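Local coordinates for cell division control protein Cdc48 (Mycobacterium smegmatis, PDB 5E7P), which binds adenine nucleotide and, as a member of the AAA ATPase family, probably hydrolyses ATP, at residues T395-L400 and D420-F425; L430-R435 and T464-L469; G416-H421 and A457-A462. All blocks are in the same frame, centred on the assembly; numbering follows the deposited sequence.

Interaction 1: residues T395-L400 and D420-F425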
loop_
_atom_site.group_PDB
_atom_site.type_symbol
_atom_site.label_atom_id
_atom_site.label_comp_id
_atom_site.label_asym_id
_atom_site.label_seq_id
_atom_site.Cartn_x
_atom_site.Cartn_y
_atom_site.Cartn_z
ATOM N N THR A 395 11.743 -5.675 13.598
ATOM C CA THR A 395 11.657 -5.479 15.042
ATOM C C THR A 395 10.277 -4.966 15.444
ATOM O O THR A 395 9.643 -5.498 16.360
ATOM C CB THR A 395 12.721 -4.487 15.540
ATOM O OG1 THR A 395 14.019 -4.934 15.133
ATOM C CG2 THR A 395 12.677 -4.387 17.051
ATOM N N ALA A 396 9.817 -3.929 14.751
ATOM C CA ALA A 396 8.503 -3.354 15.012
ATOM C C ALA A 396 7.387 -4.373 14.782
ATOM O O ALA A 396 6.395 -4.394 15.511
ATOM C CB ALA A 396 8.286 -2.119 14.152
ATOM N N ARG A 397 7.556 -5.220 13.772
ATOM C CA ARG A 397 6.565 -6.251 13.481
ATOM C C ARG A 397 6.450 -7.264 14.619
ATOM O O ARG A 397 5.353 -7.712 14.951
ATOM C CB ARG A 397 6.865 -6.953 12.150
ATOM C CG ARG A 397 6.713 -6.049 10.937
ATOM C CD ARG A 397 6.601 -6.838 9.638
ATOM N NE ARG A 397 7.808 -7.593 9.312
ATOM C CZ ARG A 397 8.861 -7.084 8.679
ATOM N NH1 ARG A 397 8.870 -5.810 8.311
ATOM N NH2 ARG A 397 9.912 -7.846 8.419
ATOM N N ARG A 398 7.582 -7.621 15.216
ATOM C CA ARG A 398 7.571 -8.536 16.350
ATOM C C ARG A 398 6.871 -7.897 17.545
ATOM O O ARG A 398 6.145 -8.568 18.278
ATOM C CB ARG A 398 8.988 -8.980 16.723
ATOM C CG ARG A 398 9.040 -9.847 17.972
ATOM C CD ARG A 398 10.297 -10.688 18.036
ATOM N NE ARG A 398 10.285 -11.570 19.200
ATOM C CZ ARG A 398 11.140 -12.571 19.393
ATOM N NH1 ARG A 398 12.081 -12.827 18.494
ATOM N NH2 ARG A 398 11.046 -13.320 20.484
ATOM N N SER A 399 7.085 -6.597 17.728
ATOM C CA SER A 399 6.408 -5.850 18.786
ATOM C C SER A 399 4.895 -5.871 18.590
ATOM O O SER A 399 4.132 -6.013 19.546
ATOM C CB SER A 399 6.903 -4.401 18.832
ATOM O OG SER A 399 8.236 -4.321 19.307
ATOM N N LEU A 400 4.467 -5.731 17.341
ATOM C CA LEU A 400 3.048 -5.736 17.018
ATOM C C LEU A 400 2.414 -7.105 17.262
ATOM O O LEU A 400 1.316 -7.197 17.812
ATOM C CB LEU A 400 2.831 -5.292 15.571
ATOM C CG LEU A 400 3.160 -3.825 15.286
ATOM C CD1 LEU A 400 3.091 -3.531 13.796
ATOM C CD2 LEU A 400 2.222 -2.907 16.058
ATOM N N ASP A 420 10.276 -11.831 10.607
ATOM C CA ASP A 420 11.295 -11.839 9.564
ATOM C C ASP A 420 10.716 -12.204 8.203
ATOM O O ASP A 420 11.273 -11.838 7.169
ATOM C CB ASP A 420 12.428 -12.806 9.919
ATOM C CG ASP A 420 13.427 -12.209 10.894
ATOM O OD1 ASP A 420 13.672 -10.983 10.833
ATOM O OD2 ASP A 420 13.978 -12.969 11.717
ATOM N N HIS A 421 9.597 -12.924 8.206
ATOM C CA HIS A 421 9.000 -13.412 6.967
ATOM C C HIS A 421 7.756 -12.634 6.552
ATOM O O HIS A 421 6.945 -13.116 5.757
ATOM C CB HIS A 421 8.693 -14.909 7.069
ATOM C CG HIS A 421 9.905 -15.780 6.954
ATOM N ND1 HIS A 421 10.951 -15.723 7.850
ATOM C CD2 HIS A 421 10.244 -16.719 6.040
ATOM C CE1 HIS A 421 11.880 -16.595 7.497
ATOM N NE2 HIS A 421 11.475 -17.212 6.401
ATOM N N THR A 422 7.609 -11.428 7.089
ATOM C CA THR A 422 6.502 -10.562 6.699
ATOM C C THR A 422 6.922 -9.140 6.320
ATOM O O THR A 422 6.332 -8.182 6.811
ATOM C CB THR A 422 5.440 -10.461 7.820
ATOM O OG1 THR A 422 6.073 -10.096 9.054
ATOM C CG2 THR A 422 4.712 -11.783 7.994
ATOM N N PRO A 423 7.933 -8.986 5.446
ATOM C CA PRO A 423 8.224 -7.602 5.067
ATOM C C PRO A 423 7.099 -7.049 4.195
ATOM O O PRO A 423 6.430 -7.813 3.497
ATOM C CB PRO A 423 9.517 -7.728 4.262
ATOM C CG PRO A 423 9.428 -9.086 3.650
ATOM C CD PRO A 423 8.740 -9.950 4.674
ATOM N N GLY A 424 6.882 -5.740 4.253
ATOM C CA GLY A 424 5.795 -5.119 3.520
ATOM C C GLY A 424 4.455 -5.259 4.218
ATOM O O GLY A 424 3.437 -4.769 3.728
ATOM N N PHE A 425 4.453 -5.933 5.366
ATOM C CA PHE A 425 3.235 -6.108 6.153
ATOM C C PHE A 425 2.953 -4.906 7.051
ATOM O O PHE A 425 3.867 -4.181 7.437
ATOM C CB PHE A 425 3.328 -7.366 7.015
ATOM C CG PHE A 425 2.864 -8.611 6.328
ATOM C CD1 PHE A 425 3.475 -9.049 5.165
ATOM C CD2 PHE A 425 1.832 -9.362 6.861
ATOM C CE1 PHE A 425 3.049 -10.205 4.536
ATOM C CE2 PHE A 425 1.402 -10.517 6.239
ATOM C CZ PHE A 425 2.011 -10.941 5.074
HETATM O O HOH W 1 6.405 -3.831 7.080
#

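Interaction 2: residues L430-R435 and T464-L469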
loop_
_atom_site.group_PDB
_atom_site.type_symbol
_atom_site.label_atom_id
_atom_site.label_comp_id
_atom_site.label_asym_id
_atom_site.label_seq_id
_atom_site.Cartn_x
_atom_site.Cartn_y
_atom_site.Cartn_z
ATOM N N LEU A 430 -1.009 -8.191 9.926
ATOM C CA LEU A 430 -0.549 -9.018 11.035
ATOM C C LEU A 430 -1.719 -9.461 11.906
ATOM O O LEU A 430 -1.753 -10.594 12.391
ATOM C CB LEU A 430 0.481 -8.259 11.874
ATOM C CG LEU A 430 1.786 -7.893 11.162
ATOM C CD1 LEU A 430 2.583 -6.881 11.970
ATOM C CD2 LEU A 430 2.618 -9.143 10.899
ATOM N N ALA A 431 -2.682 -8.561 12.092
ATOM C CA ALA A 431 -3.900 -8.888 12.821
ATOM C C ALA A 431 -4.666 -9.985 12.087
ATOM O O ALA A 431 -5.141 -10.939 12.702
ATOM C CB ALA A 431 -4.768 -7.654 12.995
ATOM N N ALA A 432 -4.769 -9.846 10.769
ATOM C CA ALA A 432 -5.425 -10.852 9.938
ATOM C C ALA A 432 -4.660 -12.173 9.978
ATOM O O ALA A 432 -5.257 -13.248 9.968
ATOM C CB ALA A 432 -5.555 -10.358 8.510
ATOM N N VAL A 433 -3.335 -12.082 10.024
ATOM C CA VAL A 433 -2.491 -13.264 10.165
ATOM C C VAL A 433 -2.829 -14.009 11.451
ATOM O O VAL A 433 -2.965 -15.232 11.454
ATOM C CB VAL A 433 -0.990 -12.891 10.155
ATOM C CG1 VAL A 433 -0.140 -14.047 10.658
ATOM C CG2 VAL A 433 -0.554 -12.471 8.755
ATOM N N VAL A 434 -2.990 -13.259 12.537
ATOM C CA VAL A 434 -3.299 -13.842 13.837
ATOM C C VAL A 434 -4.711 -14.431 13.885
ATOM O O VAL A 434 -4.920 -15.506 14.453
ATOM C CB VAL A 434 -3.094 -12.818 14.976
ATOM C CG1 VAL A 434 -3.625 -13.355 16.293
ATOM C CG2 VAL A 434 -1.619 -12.461 15.105
ATOM N N ARG A 435 -5.672 -13.738 13.281
ATOM C CA ARG A 435 -7.042 -14.244 13.219
ATOM C C ARG A 435 -7.099 -15.571 12.473
ATOM O O ARG A 435 -7.801 -16.495 12.888
ATOM C CB ARG A 435 -7.985 -13.230 12.563
ATOM C CG ARG A 435 -8.174 -11.946 13.358
ATOM C CD ARG A 435 -9.440 -11.207 12.948
ATOM N NE ARG A 435 -9.478 -10.927 11.517
ATOM C CZ ARG A 435 -8.919 -9.863 10.949
ATOM N NH1 ARG A 435 -8.271 -8.978 11.694
ATOM N NH2 ARG A 435 -9.005 -9.688 9.637
ATOM N N THR A 464 0.406 -18.403 4.134
ATOM C CA THR A 464 0.136 -18.969 2.816
ATOM C C THR A 464 -1.191 -18.478 2.233
ATOM O O THR A 464 -1.472 -18.704 1.056
ATOM C CB THR A 464 0.126 -20.512 2.841
ATOM O OG1 THR A 464 -1.049 -20.977 3.517
ATOM C CG2 THR A 464 1.372 -21.052 3.539
ATOM N N VAL A 465 -2.004 -17.808 3.049
ATOM C CA VAL A 465 -3.327 -17.365 2.603
ATOM C C VAL A 465 -3.626 -15.881 2.836
ATOM O O VAL A 465 -4.586 -15.345 2.281
ATOM C CB VAL A 465 -4.456 -18.200 3.247
ATOM C CG1 VAL A 465 -4.432 -19.627 2.723
ATOM C CG2 VAL A 465 -4.344 -18.172 4.766
ATOM N N ILE A 466 -2.817 -15.216 3.654
ATOM C CA ILE A 466 -3.063 -13.810 3.966
ATOM C C ILE A 466 -2.245 -12.868 3.087
ATOM O O ILE A 466 -1.017 -12.849 3.153
ATOM C CB ILE A 466 -2.775 -13.494 5.445
ATOM C CG1 ILE A 466 -3.683 -14.325 6.352
ATOM C CG2 ILE A 466 -2.965 -12.007 5.716
ATOM C CD1 ILE A 466 -5.160 -14.137 6.073
ATOM N N ARG A 467 -2.934 -12.081 2.268
ATOM C CA ARG A 467 -2.261 -11.103 1.425
ATOM C C ARG A 467 -2.092 -9.779 2.154
ATOM O O ARG A 467 -3.064 -9.212 2.656
ATOM C CB ARG A 467 -3.027 -10.879 0.119
ATOM C CG ARG A 467 -2.356 -9.864 -0.792
ATOM C CD ARG A 467 -3.063 -9.715 -2.123
ATOM N NE ARG A 467 -4.372 -9.079 -2.003
ATOM C CZ ARG A 467 -5.091 -8.660 -3.040
ATOM N NH1 ARG A 467 -4.619 -8.803 -4.269
ATOM N NH2 ARG A 467 -6.276 -8.093 -2.851
ATOM N N PRO A 468 -0.848 -9.282 2.218
ATOM C CA PRO A 468 -0.589 -7.960 2.793
ATOM C C PRO A 468 -1.289 -6.881 1.981
ATOM O O PRO A 468 -1.347 -6.973 0.752
ATOM C CB PRO A 468 0.932 -7.814 2.683
ATOM C CG PRO A 468 1.337 -8.782 1.623
ATOM C CD PRO A 468 0.383 -9.928 1.733
ATOM N N LEU A 469 -1.821 -5.879 2.675
ATOM C CA LEU A 469 -2.551 -4.778 2.054
ATOM C C LEU A 469 -1.694 -4.066 1.007
ATOM O O LEU A 469 -2.206 -3.542 0.020
ATOM C CB LEU A 469 -3.009 -3.791 3.130
ATOM C CG LEU A 469 -4.420 -3.212 3.029
ATOM C CD1 LEU A 469 -5.438 -4.321 2.836
ATOM C CD2 LEU A 469 -4.743 -2.400 4.275
#

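Interaction 3: residues G416-H421 and A457-A462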
loop_
_atom_site.group_PDB
_atom_site.type_symbol
_atom_site.label_atom_id
_atom_site.label_comp_id
_atom_site.label_asym_id
_atom_site.label_seq_id
_atom_site.Cartn_x
_atom_site.Cartn_y
_atom_site.Cartn_z
ATOM N N GLY A 416 9.846 -14.060 16.123
ATOM C CA GLY A 416 10.944 -13.450 15.394
ATOM C C GLY A 416 10.997 -13.944 13.963
ATOM O O GLY A 416 11.293 -13.185 13.041
ATOM N N ASP A 417 10.700 -15.227 13.781
ATOM C CA ASP A 417 10.696 -15.843 12.460
ATOM C C ASP A 417 9.511 -15.354 11.631
ATOM O O ASP A 417 9.636 -15.120 10.429
ATOM C CB ASP A 417 10.665 -17.368 12.584
ATOM C CG ASP A 417 10.547 -18.059 11.241
ATOM O OD1 ASP A 417 11.555 -18.106 10.505
ATOM O OD2 ASP A 417 9.448 -18.562 10.925
ATOM N N ILE A 418 8.362 -15.198 12.282
ATOM C CA ILE A 418 7.169 -14.686 11.617
ATOM C C ILE A 418 7.358 -13.229 11.203
ATOM O O ILE A 418 6.948 -12.828 10.116
ATOM C CB ILE A 418 5.927 -14.813 12.512
ATOM C CG1 ILE A 418 5.689 -16.278 12.873
ATOM C CG2 ILE A 418 4.702 -14.230 11.816
ATOM C CD1 ILE A 418 5.460 -17.169 11.672
ATOM N N ALA A 419 7.991 -12.444 12.071
ATOM C CA ALA A 419 8.294 -11.049 11.768
ATOM C C ALA A 419 9.292 -10.937 10.619
ATOM O O ALA A 419 9.172 -10.062 9.761
ATOM C CB ALA A 419 8.826 -10.340 13.003
ATOM N N ASP A 420 10.276 -11.831 10.607
ATOM C CA ASP A 420 11.295 -11.839 9.564
ATOM C C ASP A 420 10.716 -12.204 8.203
ATOM O O ASP A 420 11.273 -11.838 7.169
ATOM C CB ASP A 420 12.428 -12.806 9.919
ATOM C CG ASP A 420 13.427 -12.209 10.894
ATOM O OD1 ASP A 420 13.672 -10.983 10.833
ATOM O OD2 ASP A 420 13.978 -12.969 11.717
ATOM N N HIS A 421 9.597 -12.924 8.206
ATOM C CA HIS A 421 9.000 -13.412 6.967
ATOM C C HIS A 421 7.756 -12.634 6.552
ATOM O O HIS A 421 6.945 -13.116 5.757
ATOM C CB HIS A 421 8.693 -14.909 7.069
ATOM C CG HIS A 421 9.905 -15.780 6.954
ATOM N ND1 HIS A 421 10.951 -15.723 7.850
ATOM C CD2 HIS A 421 10.244 -16.719 6.040
ATOM C CE1 HIS A 421 11.880 -16.595 7.497
ATOM N NE2 HIS A 421 11.475 -17.212 6.401
ATOM N N ALA A 457 3.157 -23.285 13.781
ATOM C CA ALA A 457 2.623 -23.854 12.550
ATOM C C ALA A 457 1.427 -23.060 12.030
ATOM O O ALA A 457 1.269 -22.881 10.822
ATOM C CB ALA A 457 2.240 -25.310 12.768
ATOM N N ASP A 458 0.597 -22.580 12.949
ATOM C CA ASP A 458 -0.612 -21.842 12.594
ATOM C C ASP A 458 -0.295 -20.498 11.950
ATOM O O ASP A 458 -0.896 -20.127 10.942
ATOM C CB ASP A 458 -1.481 -21.626 13.831
ATOM C CG ASP A 458 -1.803 -22.920 14.543
ATOM O OD1 ASP A 458 -1.988 -23.948 13.858
ATOM O OD2 ASP A 458 -1.867 -22.912 15.790
ATOM N N LEU A 459 0.645 -19.768 12.544
ATOM C CA LEU A 459 1.033 -18.462 12.028
ATOM C C LEU A 459 1.727 -18.599 10.680
ATOM O O LEU A 459 1.456 -17.835 9.755
ATOM C CB LEU A 459 1.938 -17.732 13.021
ATOM C CG LEU A 459 1.332 -17.459 14.399
ATOM C CD1 LEU A 459 2.243 -16.562 15.214
ATOM C CD2 LEU A 459 -0.053 -16.845 14.276
ATOM N N GLU A 460 2.618 -19.578 10.574
ATOM C CA GLU A 460 3.320 -19.831 9.322
ATOM C C GLU A 460 2.354 -20.307 8.243
ATOM O O GLU A 460 2.496 -19.956 7.071
ATOM C CB GLU A 460 4.439 -20.853 9.525
ATOM C CG GLU A 460 5.215 -21.177 8.260
ATOM C CD GLU A 460 6.524 -21.886 8.546
ATOM O OE1 GLU A 460 6.528 -23.136 8.599
ATOM O OE2 GLU A 460 7.547 -21.188 8.722
ATOM N N GLY A 461 1.368 -21.105 8.646
ATOM C CA GLY A 461 0.339 -21.570 7.733
ATOM C C GLY A 461 -0.547 -20.427 7.275
ATOM O O GLY A 461 -1.048 -20.423 6.150
ATOM N N ALA A 462 -0.735 -19.449 8.156
ATOM C CA ALA A 462 -1.538 -18.273 7.848
ATOM C C ALA A 462 -0.898 -17.455 6.731
ATOM O O ALA A 462 -1.593 -16.840 5.923
ATOM C CB ALA A 462 -1.720 -17.417 9.093
#

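Interaction 1: residues T395-L400 and D420-F425
Arg397 lays its guanidinium group over the backbone of Thr422 and Pro423, within the helical lid of the first AAA module. Helix 394-404 meets here the turn between helices 415-420 and 427-448. The arginine chain bends at chi3 (-65°). This bend brings the flat group over the turn. Thr422 O lies 2.9 Å above the guanidinium plane, and Pro423 CA lies 3.6 Å above the same face. Both sit toward the rim. The Thr422 carbonyl thus faces the plane from above, a poor angle for a bond with NE. The Arg397 and Thr422 side chains lie alongside each other, pointing opposite ways. Their clear polar partners lie on helix 415-420. Arg397 NH2 bonds to Ala419 O, and Thr422 OG1 reaches both Ile418 O and Ala419 O. Phe425 offers its CB, 4.2 Å from Arg397 CD, while its ring turns from helix 394-404. Thr422 to Phe425 form a type II turn, with Gly424 at positive phi. A water completes the contact: it donates to Phe425 O at 2.6 Å and accepts a weak bond from Arg397 NH1 at 3.4 Å.

Interaction 2: residues L430-R435 and T464-L469
Ile466 sets its branches against Ala432 and Val433, neighbours on helix 427-448. The contact is small and apolar, and its dense part is on the Val433 side. Ile466 CG2 comes within 3.9 Å of Val433 CG2, and Ile466 CB is 4.1 Å from that same methyl. The two side chains meet at a slant. Val433 CG1 is turned anti to the backbone N (chi1 165°), which leaves CG2 beside N, and CG2 does the touching. Val433 is buried, and Phe425 also packs on it.

The Ala432 side is looser. Ala432 CB is 4.2 Å from Ile466 CG2, so one isoleucine methyl meets both helix residues. The other branch runs along the backbone of the helix: Ile466 CD1 ends 4.0 Å from Ala432 O, and CG1 is 4.1 Å from Val433 CA. These are van der Waals contacts. Ala432 and Ile466 both keep some access to solvent. Arg435, on the same helix, turns a guanidinium face to Ala432 CA, which lies 3.6 Å above its plane.

Neighbours on both sides of Ile466 fix the course of the chain. Thr464 O accepts a bond from Arg41, and Arg467 donates to Trp55 O and Gly136 O. Leu469 N bonds to Asp429 OD1, back on helix 427-448. The segment 464-469 therefore runs between the helix and the N-terminal part of the protein. The Ala432 side chain is about 9 Å from a bound ADP. The arrangement fits the lid of a AAA module, where the chain leaves the last lid helix and lies across the long one on its way to the second ATPase module.

Interaction 3: residues G416-H421 and A457-A462
This is a side-by-side contact of two short helices in the lid of the first AAA module, part apolar and part acidic. Helices 416-420 and 457-462 run nearly parallel, 6° apart, with axes 10.4 Å from each other. At that spacing side chains have to bridge the gap.

Ile418 is the main link. Its CG1 stands beside the backbone N (chi1 -60°) and carries CD1 across to the other helix. CD1 lies 3.8 Å from Leu459 CB and 3.9 Å from Glu460 N. The methyl thus meets both the base of the leucine side chain and the backbone next to it. Leu459 CD1 adds a looser contact, 4.2 Å from Ile418 CG1. The two side chains cross at about a right angle. Leu401 of helix 394-404 and His456 also pack on Ile418.

On the outer side, two acids approach each other. Asp417 OD2 is 3.9 Å from Glu460 OE2, and the carboxylate planes are turned 71° apart. Like charges this close would probably repel or raise the affinity of one group for a proton, although Glu460 is exposed and solvent may soften the effect. His421 stays close to its own helix through a weak bond from ND1 to Asp417 O.

Such a pair of short helices, with the long helix 427-448 between them in sequence, fits the four-helix AAA lid.

From the N terminus, helix 394-404 comes first. Interaction 1 closes a loop of 19 residues when the chain returns after helix 415-420. Interaction 3 opens on that same short helix and shares Asp420 and His421 with interaction 1. Interaction 2 opens later, on helix 427-448, so it follows interaction 1 in series. Interaction 3 then closes on helix 456-462, before interaction 2 closes in the following loop, so these two cross. The contacts also touch in space: Phe425 packs on Pro468, Leu400 on Leu430, and Ala462 on Val433. Together they tie all four lid helices and the exit segment 464-469 around helix 427-448.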